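Local structure of 7beta-hydroxysteroid dehydrogenase (Collinsella aerofaciens, 5FYD) at residues S143-S148 / G154-G159; E74-A79 / H124-I129; F24-A29 / E54-E59; E5-W10 / G178-V183. The protein reduces the 7-oxo group of 7-oxolithocholate with NADPH to give the bile acid ursodeoxycholate, working as a homodimer. All coordinates share one frame; numbering follows the deposited sequence.

Contact 1 of 4, residues S143-S148 / G154-G159; sequences SMTGIS and GQYGAG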
loop_
_atom_site.group_PDB
_atom_site.type_symbol
_atom_site.label_atom_id
_atom_site.label_comp_id
_atom_site.label_asym_id
_atom_site.label_seq_id
_atom_site.Cartn_x
_atom_site.Cartn_y
_atom_site.Cartn_z
ATOM N N SER A 143 7.007 -13.368 -8.262
ATOM C CA SER A 143 5.696 -13.187 -7.671
ATOM C C SER A 143 4.733 -14.137 -8.317
ATOM O O SER A 143 4.872 -14.460 -9.514
ATOM C CB SER A 143 5.234 -11.770 -7.934
ATOM O OG SER A 143 3.920 -11.590 -7.449
ATOM N N MET A 144 3.754 -14.594 -7.543
ATOM C CA MET A 144 2.672 -15.400 -8.064
ATOM C C MET A 144 1.930 -14.747 -9.246
ATOM O O MET A 144 1.412 -15.474 -10.085
ATOM C CB MET A 144 1.707 -15.796 -6.928
ATOM C CG MET A 144 2.282 -16.965 -6.130
ATOM S SD MET A 144 1.367 -17.275 -4.630
ATOM C CE MET A 144 -0.151 -17.926 -5.319
ATOM N N THR A 145 1.968 -13.413 -9.353
ATOM C CA THR A 145 1.437 -12.713 -10.520
ATOM C C THR A 145 2.151 -13.127 -11.814
ATOM O O THR A 145 1.554 -13.066 -12.893
ATOM C CB THR A 145 1.499 -11.173 -10.382
ATOM O OG1 THR A 145 2.855 -10.762 -10.227
ATOM C CG2 THR A 145 0.676 -10.686 -9.210
ATOM N N GLY A 146 3.410 -13.540 -11.698
ATOM C CA GLY A 146 4.144 -14.101 -12.828
ATOM C C GLY A 146 3.618 -15.432 -13.347
ATOM O O GLY A 146 3.937 -15.838 -14.467
ATOM N N ILE A 147 2.831 -16.120 -12.525
ATOM C CA ILE A 147 2.158 -17.345 -12.879
ATOM C C ILE A 147 0.705 -17.113 -13.292
ATOM O O ILE A 147 0.248 -17.667 -14.290
ATOM C CB ILE A 147 2.215 -18.348 -11.691
ATOM C CG1 ILE A 147 3.668 -18.600 -11.296
ATOM C CG2 ILE A 147 1.459 -19.629 -12.031
ATOM C CD1 ILE A 147 3.844 -19.366 -10.015
ATOM N N SER A 148 -0.015 -16.296 -12.514
ATOM C CA SER A 148 -1.438 -16.057 -12.738
ATOM C C SER A 148 -1.738 -15.022 -13.820
ATOM O O SER A 148 -2.850 -15.007 -14.367
ATOM C CB SER A 148 -2.067 -15.572 -11.429
ATOM O OG SER A 148 -1.596 -14.277 -11.092
ATOM N N GLY A 154 -0.741 -5.192 -15.646
ATOM C CA GLY A 154 -0.169 -6.207 -16.535
ATOM C C GLY A 154 1.338 -6.390 -16.441
ATOM O O GLY A 154 1.851 -7.530 -16.430
ATOM N N GLN A 155 2.062 -5.281 -16.329
ATOM C CA GLN A 155 3.522 -5.384 -16.245
ATOM C C GLN A 155 4.096 -5.997 -14.961
ATOM O O GLN A 155 5.252 -6.461 -14.967
ATOM C CB GLN A 155 4.188 -4.039 -16.539
ATOM C CG GLN A 155 4.654 -3.909 -17.970
ATOM C CD GLN A 155 5.925 -3.094 -18.096
ATOM O OE1 GLN A 155 7.018 -3.577 -17.865
ATOM N NE2 GLN A 155 5.778 -1.856 -18.494
ATOM N N TYR A 156 3.323 -6.017 -13.875
ATOM C CA TYR A 156 3.705 -6.709 -12.616
ATOM C C TYR A 156 4.004 -8.170 -12.945
ATOM O O TYR A 156 5.151 -8.640 -12.818
ATOM C CB TYR A 156 2.559 -6.632 -11.571
ATOM C CG TYR A 156 2.849 -7.038 -10.102
ATOM C CD1 TYR A 156 4.039 -7.629 -9.700
ATOM C CD2 TYR A 156 1.891 -6.771 -9.107
ATOM C CE1 TYR A 156 4.283 -7.951 -8.374
ATOM C CE2 TYR A 156 2.109 -7.117 -7.772
ATOM C CZ TYR A 156 3.306 -7.694 -7.404
ATOM O OH TYR A 156 3.524 -8.018 -6.068
ATOM N N GLY A 157 2.988 -8.865 -13.431
ATOM C CA GLY A 157 3.116 -10.256 -13.764
ATOM C C GLY A 157 4.078 -10.481 -14.918
ATOM O O GLY A 157 4.822 -11.451 -14.914
ATOM N N ALA A 158 4.063 -9.593 -15.909
ATOM C CA ALA A 158 4.903 -9.800 -17.094
ATOM C C ALA A 158 6.380 -9.743 -16.700
ATOM O O ALA A 158 7.174 -10.599 -17.095
ATOM C CB ALA A 158 4.593 -8.776 -18.177
ATOM N N GLY A 159 6.751 -8.698 -15.963
ATOM C CA GLY A 159 8.106 -8.530 -15.480
ATOM C C GLY A 159 8.518 -9.632 -14.523
ATOM O O GLY A 159 9.634 -10.170 -14.622
#
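Thr145 OG1 shares a hydrogen bond of 3.1 Å with Ser143 OG, in which either hydroxyl may be the donor, and lies over one face of the Tyr156 ring, 3.4 Å from CD1. Beside it the other branch of the threonine covers the middle of the same ring, CG2 standing 4.1 Å from the centroid and only 12° off the normal, a CH-pi contact. The threonine side chain thus spans the ring with one polar and one methyl branch. Tyr156 presents itself this way because CG is anti to the backbone N (chi1 -168°), which swings the ring past Thr145 until its OH lies 3.9 Å from Ser143 OG. Behind the side chains the backbones close in where glycines face each other: the CA atoms of Gly146 and Gly157 are 4.1 Å apart, and Gly146 CA makes a CA-H...O contact of 3.4 Å with Gly157 O. His95 stacks on the tyrosine ring, and Pro199 of the second subunit packs against Ser143, Thr145 and Tyr156. Ser143 and Tyr156 are the inferred transition-state stabiliser and proton acceptor. With Lys160, four residues after Tyr156 and probably lowering its pKa as in relatives, they fit the Ser-Tyr-Lys active site of short-chain dehydrogenases, with its YxxxK motif.

Contact 2 of 4, residues E74-A79 / H124-I129; sequences ETVFAA and HHYMRI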
loop_
_atom_site.group_PDB
_atom_site.type_symbol
_atom_site.label_atom_id
_atom_site.label_comp_id
_atom_site.label_asym_id
_atom_site.label_seq_id
_atom_site.Cartn_x
_atom_site.Cartn_y
_atom_site.Cartn_z
ATOM N N GLU A 74 25.184 0.106 -13.659
ATOM C CA GLU A 74 26.573 0.562 -13.711
ATOM C C GLU A 74 27.069 1.222 -12.415
ATOM O O GLU A 74 28.237 1.054 -12.034
ATOM C CB GLU A 74 26.762 1.513 -14.908
ATOM C CG GLU A 74 26.669 0.795 -16.242
ATOM C CD GLU A 74 27.788 -0.204 -16.463
ATOM O OE1 GLU A 74 28.915 0.010 -15.929
ATOM O OE2 GLU A 74 27.531 -1.215 -17.151
ATOM N N THR A 75 26.188 1.938 -11.729
ATOM C CA THR A 75 26.498 2.509 -10.414
ATOM C C THR A 75 26.827 1.389 -9.438
ATOM O O THR A 75 27.816 1.444 -8.703
ATOM C CB THR A 75 25.322 3.337 -9.900
ATOM O OG1 THR A 75 25.170 4.476 -10.753
ATOM C CG2 THR A 75 25.511 3.815 -8.475
ATOM N N VAL A 76 26.015 0.347 -9.480
ATOM C CA VAL A 76 26.243 -0.827 -8.631
ATOM C C VAL A 76 27.574 -1.512 -8.983
ATOM O O VAL A 76 28.364 -1.828 -8.094
ATOM C CB VAL A 76 25.084 -1.831 -8.743
ATOM C CG1 VAL A 76 25.381 -3.091 -7.953
ATOM C CG2 VAL A 76 23.789 -1.189 -8.266
ATOM N N PHE A 77 27.814 -1.744 -10.268
ATOM C CA PHE A 77 29.030 -2.435 -10.680
ATOM C C PHE A 77 30.280 -1.687 -10.249
ATOM O O PHE A 77 31.301 -2.318 -9.882
ATOM C CB PHE A 77 29.103 -2.651 -12.198
ATOM C CG PHE A 77 27.900 -3.344 -12.796
ATOM C CD1 PHE A 77 27.058 -4.156 -12.045
ATOM C CD2 PHE A 77 27.624 -3.163 -14.136
ATOM C CE1 PHE A 77 25.947 -4.755 -12.642
ATOM C CE2 PHE A 77 26.531 -3.761 -14.741
ATOM C CZ PHE A 77 25.698 -4.560 -13.996
ATOM N N ALA A 78 30.231 -0.357 -10.335
ATOM C CA ALA A 78 31.383 0.452 -9.913
ATOM C C ALA A 78 31.596 0.313 -8.406
ATOM O O ALA A 78 32.749 0.193 -7.957
ATOM C CB ALA A 78 31.219 1.915 -10.320
ATOM N N ALA A 79 30.500 0.274 -7.645
ATOM C CA ALA A 79 30.546 0.110 -6.182
ATOM C C ALA A 79 31.124 -1.225 -5.724
ATOM O O ALA A 79 31.823 -1.285 -4.694
ATOM C CB ALA A 79 29.167 0.312 -5.558
ATOM N N HIS A 124 23.356 -10.759 -15.311
ATOM C CA HIS A 124 24.413 -11.082 -16.270
ATOM C C HIS A 124 25.799 -10.777 -15.714
ATOM O O HIS A 124 26.693 -11.604 -15.773
ATOM C CB HIS A 124 24.202 -10.292 -17.557
ATOM C CG HIS A 124 25.264 -10.508 -18.582
ATOM N ND1 HIS A 124 26.205 -9.554 -18.884
ATOM C CD2 HIS A 124 25.521 -11.564 -19.388
ATOM C CE1 HIS A 124 26.991 -10.006 -19.849
ATOM N NE2 HIS A 124 26.597 -11.222 -20.168
ATOM N N HIS A 125 25.950 -9.585 -15.158
ATOM C CA HIS A 125 27.245 -9.121 -14.679
ATOM C C HIS A 125 27.761 -10.025 -13.554
ATOM O O HIS A 125 28.895 -10.531 -13.622
ATOM C CB HIS A 125 27.087 -7.687 -14.247
ATOM C CG HIS A 125 28.327 -7.067 -13.716
ATOM N ND1 HIS A 125 29.151 -6.282 -14.489
ATOM C CD2 HIS A 125 28.857 -7.073 -12.477
ATOM C CE1 HIS A 125 30.165 -5.867 -13.752
ATOM N NE2 HIS A 125 29.995 -6.312 -12.523
ATOM N N TYR A 126 26.913 -10.289 -12.557
ATOM C CA TYR A 126 27.337 -11.120 -11.429
ATOM C C TYR A 126 27.423 -12.591 -11.790
ATOM O O TYR A 126 28.290 -13.288 -11.246
ATOM C CB TYR A 126 26.541 -10.798 -10.154
ATOM C CG TYR A 126 26.855 -9.382 -9.740
ATOM C CD1 TYR A 126 28.047 -9.072 -9.102
ATOM C CD2 TYR A 126 25.995 -8.347 -10.056
ATOM C CE1 TYR A 126 28.371 -7.761 -8.782
ATOM C CE2 TYR A 126 26.308 -7.039 -9.748
ATOM C CZ TYR A 126 27.495 -6.740 -9.112
ATOM O OH TYR A 126 27.823 -5.431 -8.788
ATOM N N MET A 127 26.619 -13.065 -12.752
ATOM C CA MET A 127 26.813 -14.425 -13.257
ATOM C C MET A 127 28.168 -14.626 -13.936
ATOM O O MET A 127 28.786 -15.689 -13.780
ATOM C CB MET A 127 25.652 -14.894 -14.157
ATOM C CG MET A 127 24.443 -15.391 -13.356
ATOM S SD MET A 127 24.792 -16.717 -12.188
ATOM C CE MET A 127 25.585 -17.892 -13.280
ATOM N N ARG A 128 28.651 -13.609 -14.639
ATOM C CA ARG A 128 30.001 -13.647 -15.216
ATOM C C ARG A 128 31.059 -13.808 -14.146
ATOM O O ARG A 128 31.980 -14.618 -14.282
ATOM C CB ARG A 128 30.270 -12.395 -16.048
ATOM C CG ARG A 128 29.520 -12.430 -17.362
ATOM C CD ARG A 128 29.647 -11.156 -18.172
ATOM N NE ARG A 128 31.032 -10.711 -18.284
ATOM C CZ ARG A 128 31.480 -9.490 -17.980
ATOM N NH1 ARG A 128 30.651 -8.516 -17.557
ATOM N NH2 ARG A 128 32.784 -9.234 -18.110
ATOM N N ILE A 129 30.911 -13.063 -13.065
ATOM C CA ILE A 129 31.871 -13.143 -11.965
ATOM C C ILE A 129 31.785 -14.521 -11.304
ATOM O O ILE A 129 32.813 -15.218 -11.149
ATOM C CB ILE A 129 31.654 -11.993 -10.958
ATOM C CG1 ILE A 129 32.022 -10.645 -11.607
ATOM C CG2 ILE A 129 32.474 -12.220 -9.690
ATOM C CD1 ILE A 129 31.439 -9.437 -10.906
#
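Phe77 and His125 lie flat on each other, ring centroids 3.6 Å apart and planes 2° from parallel, a face-to-face stack in which the two side chains run past each other in opposite directions. Each ring also takes the other residue's CB over its face; His125 CB comes within 3.4 Å of Phe77 CZ. Tyr126 closes the inner flank. Its OH sits near the plane of the phenylalanine, 3.6 Å from Phe77 CD1, touches Val76 CG1 at 3.5 Å, and finds its polar partner in Thr80 OG1. The tyrosine ring meets Phe77 obliquely while its own face is covered by His125 CD2, so three aromatics form one cluster. The other side is loose. The segment axes stay 11.7 Å apart, bridged mainly by the rings, and Glu74, His124 and Arg128 are exposed; Glu74 OE2 comes no closer to His125 ND1 than 5.9 Å. Inward, Val76 and Tyr126 both rest on Leu12 of strand 10-14. The axes of segments 74-79 and 124-129 make 29°; their helices, 72-80 and 105-132, are neighbours in the helical layer on one face of the parallel sheet of the Rossmann fold.

Contact 3 of 4, residues F24-A29 / E54-E59; sequences FCEKIA and ETYGVE
Segment 24-29, on helix 19-30, and the last turn of helix 42-56 come together at Ala29 and Tyr56, whose CA atoms are 6.0 Å apart, and the backbone after helix 42-56 leaves helical geometry at Gly57 with a positive phi of 68° and turns back, bringing Val58 against the same alanine. Ala29 CB points into the corner made by Tyr56 and Val58: Tyr56 CG is 3.7 Å away and Val58 CG2 3.8 Å. The other valine methyl, CG1, lies against the carbonyl, 3.7 Å from Ala29 O. From Ala29 the tyrosine side chain runs back along the helix by one turn. With CG anti to its carbonyl carbon (chi1 -60°), the ring slides over the backbone of Glu26, whose O stands above one face near the rim, while Thr55 CG2 covers the opposite face over its centre, 3.6 Å above the ring plane. At the far end Tyr56 OH meets the aliphatic root of the glutamate, 3.6 Å from Glu26 CB; the carboxylate leads away from the contact. Ile52 packs against Glu26, Ala29 and Val58 and continues the apolar layer, and Val35 of strand 34-39 lies against Ala29; the contact joins the helices of the first two beta-alpha-beta crossovers of the Rossmann fold, on one face of the sheet. A water lies 2.8 Å from Ala29 O and 3.0 Å from Tyr56 O, with further acceptors competing for its protons. The chemistry implies that these helix ends are matched by shape rather than by charge, with water probably easing the approach of two carbonyls near helix C-termini.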
loop_
_atom_site.group_PDB
_atom_site.type_symbol
_atom_site.label_atom_id
_atom_site.label_comp_id
_atom_site.label_asym_id
_atom_site.label_seq_id
_atom_site.Cartn_x
_atom_site.Cartn_y
_atom_site.Cartn_z
ATOM N N PHE A 24 16.737 -10.289 3.462
ATOM C CA PHE A 24 17.934 -10.832 2.791
ATOM C C PHE A 24 19.227 -10.289 3.417
ATOM O O PHE A 24 20.188 -11.034 3.635
ATOM C CB PHE A 24 17.923 -10.565 1.273
ATOM C CG PHE A 24 17.247 -11.647 0.464
ATOM C CD1 PHE A 24 17.858 -12.888 0.310
ATOM C CD2 PHE A 24 15.993 -11.444 -0.108
ATOM C CE1 PHE A 24 17.237 -13.891 -0.397
ATOM C CE2 PHE A 24 15.369 -12.438 -0.831
ATOM C CZ PHE A 24 16.000 -13.659 -0.977
ATOM N N CYS A 25 19.260 -8.988 3.697
ATOM C CA CYS A 25 20.454 -8.366 4.296
ATOM C C CYS A 25 20.761 -9.019 5.637
ATOM O O CYS A 25 21.904 -9.402 5.913
ATOM C CB CYS A 25 20.258 -6.867 4.515
ATOM S SG CYS A 25 20.149 -5.881 2.991
ATOM N N GLU A 26 19.724 -9.170 6.452
ATOM C CA GLU A 26 19.903 -9.747 7.792
ATOM C C GLU A 26 20.349 -11.195 7.705
ATOM O O GLU A 26 21.234 -11.614 8.444
ATOM C CB GLU A 26 18.628 -9.610 8.631
ATOM C CG GLU A 26 18.234 -8.173 8.886
ATOM C CD GLU A 26 16.804 -8.011 9.403
ATOM O OE1 GLU A 26 15.951 -8.891 9.178
ATOM O OE2 GLU A 26 16.530 -6.977 10.015
ATOM N N LYS A 27 19.755 -11.965 6.787
ATOM C CA LYS A 27 20.091 -13.390 6.643
ATOM C C LYS A 27 21.556 -13.596 6.205
ATOM O O LYS A 27 22.281 -14.399 6.811
ATOM C CB LYS A 27 19.130 -14.093 5.681
ATOM C CG LYS A 27 19.369 -15.581 5.505
ATOM C CD LYS A 27 19.105 -16.398 6.762
ATOM C CE LYS A 27 19.042 -17.886 6.438
ATOM N NZ LYS A 27 18.307 -18.658 7.477
ATOM N N ILE A 28 22.017 -12.858 5.191
ATOM C CA ILE A 28 23.395 -13.029 4.749
ATOM C C ILE A 28 24.410 -12.508 5.782
ATOM O O ILE A 28 25.470 -13.093 5.947
ATOM C CB ILE A 28 23.676 -12.509 3.310
ATOM C CG1 ILE A 28 23.623 -10.992 3.233
ATOM C CG2 ILE A 28 22.728 -13.174 2.295
ATOM C CD1 ILE A 28 24.198 -10.476 1.933
ATOM N N ALA A 29 24.049 -11.447 6.503
ATOM C CA ALA A 29 24.889 -10.943 7.579
ATOM C C ALA A 29 24.996 -11.967 8.703
ATOM O O ALA A 29 26.097 -12.221 9.196
ATOM C CB ALA A 29 24.351 -9.633 8.089
ATOM N N GLU A 54 25.975 -3.066 13.690
ATOM C CA GLU A 54 25.869 -3.170 15.156
ATOM C C GLU A 54 25.358 -4.547 15.623
ATOM O O GLU A 54 25.824 -5.082 16.627
ATOM C CB GLU A 54 24.975 -2.047 15.707
ATOM C CG GLU A 54 25.329 -1.623 17.112
ATOM C CD GLU A 54 26.685 -0.920 17.161
ATOM O OE1 GLU A 54 26.885 0.144 16.514
ATOM O OE2 GLU A 54 27.574 -1.467 17.831
ATOM N N THR A 55 24.455 -5.138 14.856
ATOM C CA THR A 55 23.880 -6.430 15.192
ATOM C C THR A 55 24.770 -7.614 14.816
ATOM O O THR A 55 24.872 -8.588 15.588
ATOM C CB THR A 55 22.502 -6.571 14.504
ATOM O OG1 THR A 55 21.687 -5.467 14.901
ATOM C CG2 THR A 55 21.816 -7.881 14.890
ATOM N N TYR A 56 25.376 -7.553 13.631
ATOM C CA TYR A 56 26.071 -8.711 13.036
ATOM C C TYR A 56 27.582 -8.613 12.944
ATOM O O TYR A 56 28.241 -9.626 12.755
ATOM C CB TYR A 56 25.504 -9.048 11.665
ATOM C CG TYR A 56 24.028 -9.385 11.723
ATOM C CD1 TYR A 56 23.599 -10.610 12.206
ATOM C CD2 TYR A 56 23.068 -8.465 11.325
ATOM C CE1 TYR A 56 22.255 -10.917 12.274
ATOM C CE2 TYR A 56 21.727 -8.777 11.391
ATOM C CZ TYR A 56 21.334 -10.007 11.868
ATOM O OH TYR A 56 19.988 -10.310 11.937
ATOM N N GLY A 57 28.139 -7.412 13.086
ATOM C CA GLY A 57 29.588 -7.248 13.033
ATOM C C GLY A 57 30.171 -7.510 11.656
ATOM O O GLY A 57 31.327 -7.917 11.530
ATOM N N VAL A 58 29.370 -7.282 10.623
ATOM C CA VAL A 58 29.860 -7.386 9.247
ATOM C C VAL A 58 30.091 -5.997 8.697
ATOM O O VAL A 58 29.580 -5.001 9.238
ATOM C CB VAL A 58 28.915 -8.210 8.335
ATOM C CG1 VAL A 58 28.750 -9.616 8.912
ATOM C CG2 VAL A 58 27.576 -7.537 8.117
ATOM N N GLU A 59 30.833 -5.937 7.603
ATOM C CA GLU A 59 31.025 -4.676 6.882
ATOM C C GLU A 59 29.809 -4.406 6.009
ATOM O O GLU A 59 29.136 -5.345 5.559
ATOM C CB GLU A 59 32.261 -4.729 6.002
ATOM C CG GLU A 59 33.571 -4.866 6.770
ATOM C CD GLU A 59 34.738 -5.044 5.849
ATOM O OE1 GLU A 59 35.030 -6.189 5.475
ATOM O OE2 GLU A 59 35.318 -4.026 5.417
HETATM O O HOH W 1 27.711 -12.354 11.540
#

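Contact 4 of 4, residues E5-W10 / G178-V183; sequences EKYGEW and GVDVEV
Tyr7 reaches across to Asp180 with its whole length. It starts at CB, where chi1 of -67° sets CG anti to the carbonyl carbon and sends the ring out from helix 3-7 toward strand 179-186. Along the way one ring face is covered over its centre by Lys6 CG, 3.9 Å above the plane. At the far rim CE1 and CZ each come to 3.4 Å from Asp180 OD2, which lies at the ring edge and in its plane. Then the tip: Tyr7 OH donates a short hydrogen bond of 2.6 Å to Asp180 OD2, on the anti lone pair, the one facing away from the other carboxylate oxygen. Ring and carboxylate planes stand almost perpendicular, at 88°. The strand reached is part of the central parallel sheet of the Rossmann fold, and Asp180 sits near its beginning, its backbone bonded to Gly136 and Val138 of the adjoining strand. The short helix before the first strand is in this way tied to a strand three places along the sheet, away from the cofactor and catalytic residues. OD2 accepts a second hydrogen bond, from a water at 2.8 Å, which in turn accepts a weak 3.4 Å bond from Lys6 NZ. The lysine is extended alongside the tyrosine, but NZ stops 4.6 Å from OD2, too far for a salt bridge, though its charge would probably still favour an ionised aspartate. On the backbone side, Tyr7 O is bonded to Arg135 NH1, and Gly8, with phi 156°, turns the chain toward strand 10-14.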
loop_
_atom_site.group_PDB
_atom_site.type_symbol
_atom_site.label_atom_id
_atom_site.label_comp_id
_atom_site.label_asym_id
_atom_site.label_seq_id
_atom_site.Cartn_x
_atom_site.Cartn_y
_atom_site.Cartn_z
ATOM N N GLU A 5 31.938 -18.445 4.038
ATOM C CA GLU A 5 32.903 -19.502 3.734
ATOM C C GLU A 5 32.517 -20.265 2.469
ATOM O O GLU A 5 33.377 -20.635 1.669
ATOM C CB GLU A 5 33.026 -20.466 4.929
ATOM C CG GLU A 5 33.587 -19.819 6.191
ATOM C CD GLU A 5 33.345 -20.631 7.472
ATOM O OE1 GLU A 5 32.191 -21.005 7.788
ATOM O OE2 GLU A 5 34.329 -20.879 8.199
ATOM N N LYS A 6 31.226 -20.503 2.276
ATOM C CA LYS A 6 30.758 -21.326 1.160
ATOM C C LYS A 6 30.799 -20.565 -0.175
ATOM O O LYS A 6 31.210 -21.104 -1.211
ATOM C CB LYS A 6 29.333 -21.820 1.449
ATOM C CG LYS A 6 28.768 -22.757 0.395
ATOM C CD LYS A 6 27.411 -23.308 0.799
ATOM C CE LYS A 6 27.019 -24.453 -0.127
ATOM N NZ LYS A 6 25.791 -25.138 0.359
ATOM N N TYR A 7 30.355 -19.311 -0.143
ATOM C CA TYR A 7 30.146 -18.550 -1.393
ATOM C C TYR A 7 31.078 -17.372 -1.662
ATOM O O TYR A 7 31.529 -17.184 -2.798
ATOM C CB TYR A 7 28.694 -18.082 -1.450
ATOM C CG TYR A 7 27.696 -19.199 -1.585
ATOM C CD1 TYR A 7 27.710 -20.053 -2.693
ATOM C CD2 TYR A 7 26.711 -19.388 -0.627
ATOM C CE1 TYR A 7 26.786 -21.079 -2.819
ATOM C CE2 TYR A 7 25.766 -20.395 -0.756
ATOM C CZ TYR A 7 25.801 -21.228 -1.859
ATOM O OH TYR A 7 24.855 -22.226 -1.955
ATOM N N GLY A 8 31.373 -16.574 -0.646
ATOM C CA GLY A 8 32.319 -15.452 -0.823
ATOM C C GLY A 8 32.122 -14.337 0.168
ATOM O O GLY A 8 31.236 -14.393 0.978
ATOM N N GLU A 9 32.962 -13.313 0.098
ATOM C CA GLU A 9 33.005 -12.290 1.155
ATOM C C GLU A 9 31.819 -11.353 1.221
ATOM O O GLU A 9 31.410 -10.969 2.320
ATOM C CB GLU A 9 34.269 -11.415 1.049
ATOM C CG GLU A 9 35.535 -12.059 1.537
ATOM C CD GLU A 9 35.484 -12.349 3.021
ATOM O OE1 GLU A 9 35.373 -11.426 3.875
ATOM O OE2 GLU A 9 35.526 -13.532 3.310
ATOM N N TRP A 10 31.313 -10.934 0.059
ATOM C CA TRP A 10 30.269 -9.939 -0.007
ATOM C C TRP A 10 29.019 -10.467 -0.706
ATOM O O TRP A 10 29.115 -11.180 -1.704
ATOM C CB TRP A 10 30.760 -8.696 -0.743
ATOM C CG TRP A 10 31.782 -7.910 0.016
ATOM C CD1 TRP A 10 33.119 -8.145 0.083
ATOM C CD2 TRP A 10 31.534 -6.743 0.790
ATOM N NE1 TRP A 10 33.730 -7.193 0.872
ATOM C CE2 TRP A 10 32.779 -6.327 1.330
ATOM C CE3 TRP A 10 30.376 -6.014 1.106
ATOM C CZ2 TRP A 10 32.905 -5.193 2.118
ATOM C CZ3 TRP A 10 30.484 -4.907 1.910
ATOM C CH2 TRP A 10 31.750 -4.499 2.421
ATOM N N GLY A 178 29.802 -24.812 -9.429
ATOM C CA GLY A 178 29.942 -24.208 -8.109
ATOM C C GLY A 178 29.051 -23.004 -7.825
ATOM O O GLY A 178 29.144 -22.408 -6.764
ATOM N N VAL A 179 28.208 -22.618 -8.782
ATOM C CA VAL A 179 27.286 -21.512 -8.588
ATOM C C VAL A 179 25.896 -22.097 -8.339
ATOM O O VAL A 179 25.458 -22.973 -9.084
ATOM C CB VAL A 179 27.270 -20.589 -9.813
ATOM C CG1 VAL A 179 26.469 -19.334 -9.549
ATOM C CG2 VAL A 179 28.696 -20.218 -10.217
ATOM N N ASP A 180 25.230 -21.649 -7.283
ATOM C CA ASP A 180 23.875 -22.107 -6.927
ATOM C C ASP A 180 22.876 -20.984 -7.197
ATOM O O ASP A 180 23.002 -19.904 -6.650
ATOM C CB ASP A 180 23.789 -22.507 -5.460
ATOM C CG ASP A 180 24.624 -23.736 -5.127
ATOM O OD1 ASP A 180 24.798 -24.612 -6.004
ATOM O OD2 ASP A 180 25.124 -23.809 -3.981
ATOM N N VAL A 181 21.885 -21.251 -8.041
ATOM C CA VAL A 181 20.911 -20.255 -8.426
ATOM C C VAL A 181 19.524 -20.787 -8.143
ATOM O O VAL A 181 19.253 -21.960 -8.354
ATOM C CB VAL A 181 21.086 -19.847 -9.911
ATOM C CG1 VAL A 181 19.968 -18.917 -10.410
ATOM C CG2 VAL A 181 22.431 -19.187 -10.090
ATOM N N GLU A 182 18.664 -19.921 -7.642
ATOM C CA GLU A 182 17.285 -20.248 -7.300
ATOM C C GLU A 182 16.405 -19.044 -7.563
ATOM O O GLU A 182 16.843 -17.908 -7.406
ATOM C CB GLU A 182 17.189 -20.636 -5.832
ATOM C CG GLU A 182 15.828 -21.139 -5.352
ATOM C CD GLU A 182 15.731 -21.115 -3.836
ATOM O OE1 GLU A 182 16.746 -21.421 -3.156
ATOM O OE2 GLU A 182 14.660 -20.735 -3.332
ATOM N N VAL A 183 15.185 -19.300 -7.989
ATOM C CA VAL A 183 14.130 -18.289 -7.916
ATOM C C VAL A 183 13.110 -18.682 -6.867
ATOM O O VAL A 183 12.659 -19.830 -6.818
ATOM C CB VAL A 183 13.474 -17.984 -9.277
ATOM C CG1 VAL A 183 13.027 -19.232 -10.035
ATOM C CG2 VAL A 183 12.311 -16.987 -9.124
HETATM O O HOH W 2 25.790 -26.259 -2.800
#

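Contact 1 is the most deeply buried and lies at the active site, where hydroxyls, a ring and glycine backbones meet and the second subunit packs in; the other three are partly buried and lie within the chain. Contacts 2 and 3 each pair helices of the Rossmann layers, on opposite faces of the sheet, one through stacked aromatics, the other through a tyrosine ring, an alanine and a valine, with a water. Contact 4 joins a helix to a strand by a polar bond. It touches both: Met127 of contact 2 packs on Val179 and Val181, and Glu59 of contact 3 on Trp10. Contacts 1 and 4 lie on consecutive elements, helix 154-173 and strand 179-186, yet their centres are about 27 Å apart.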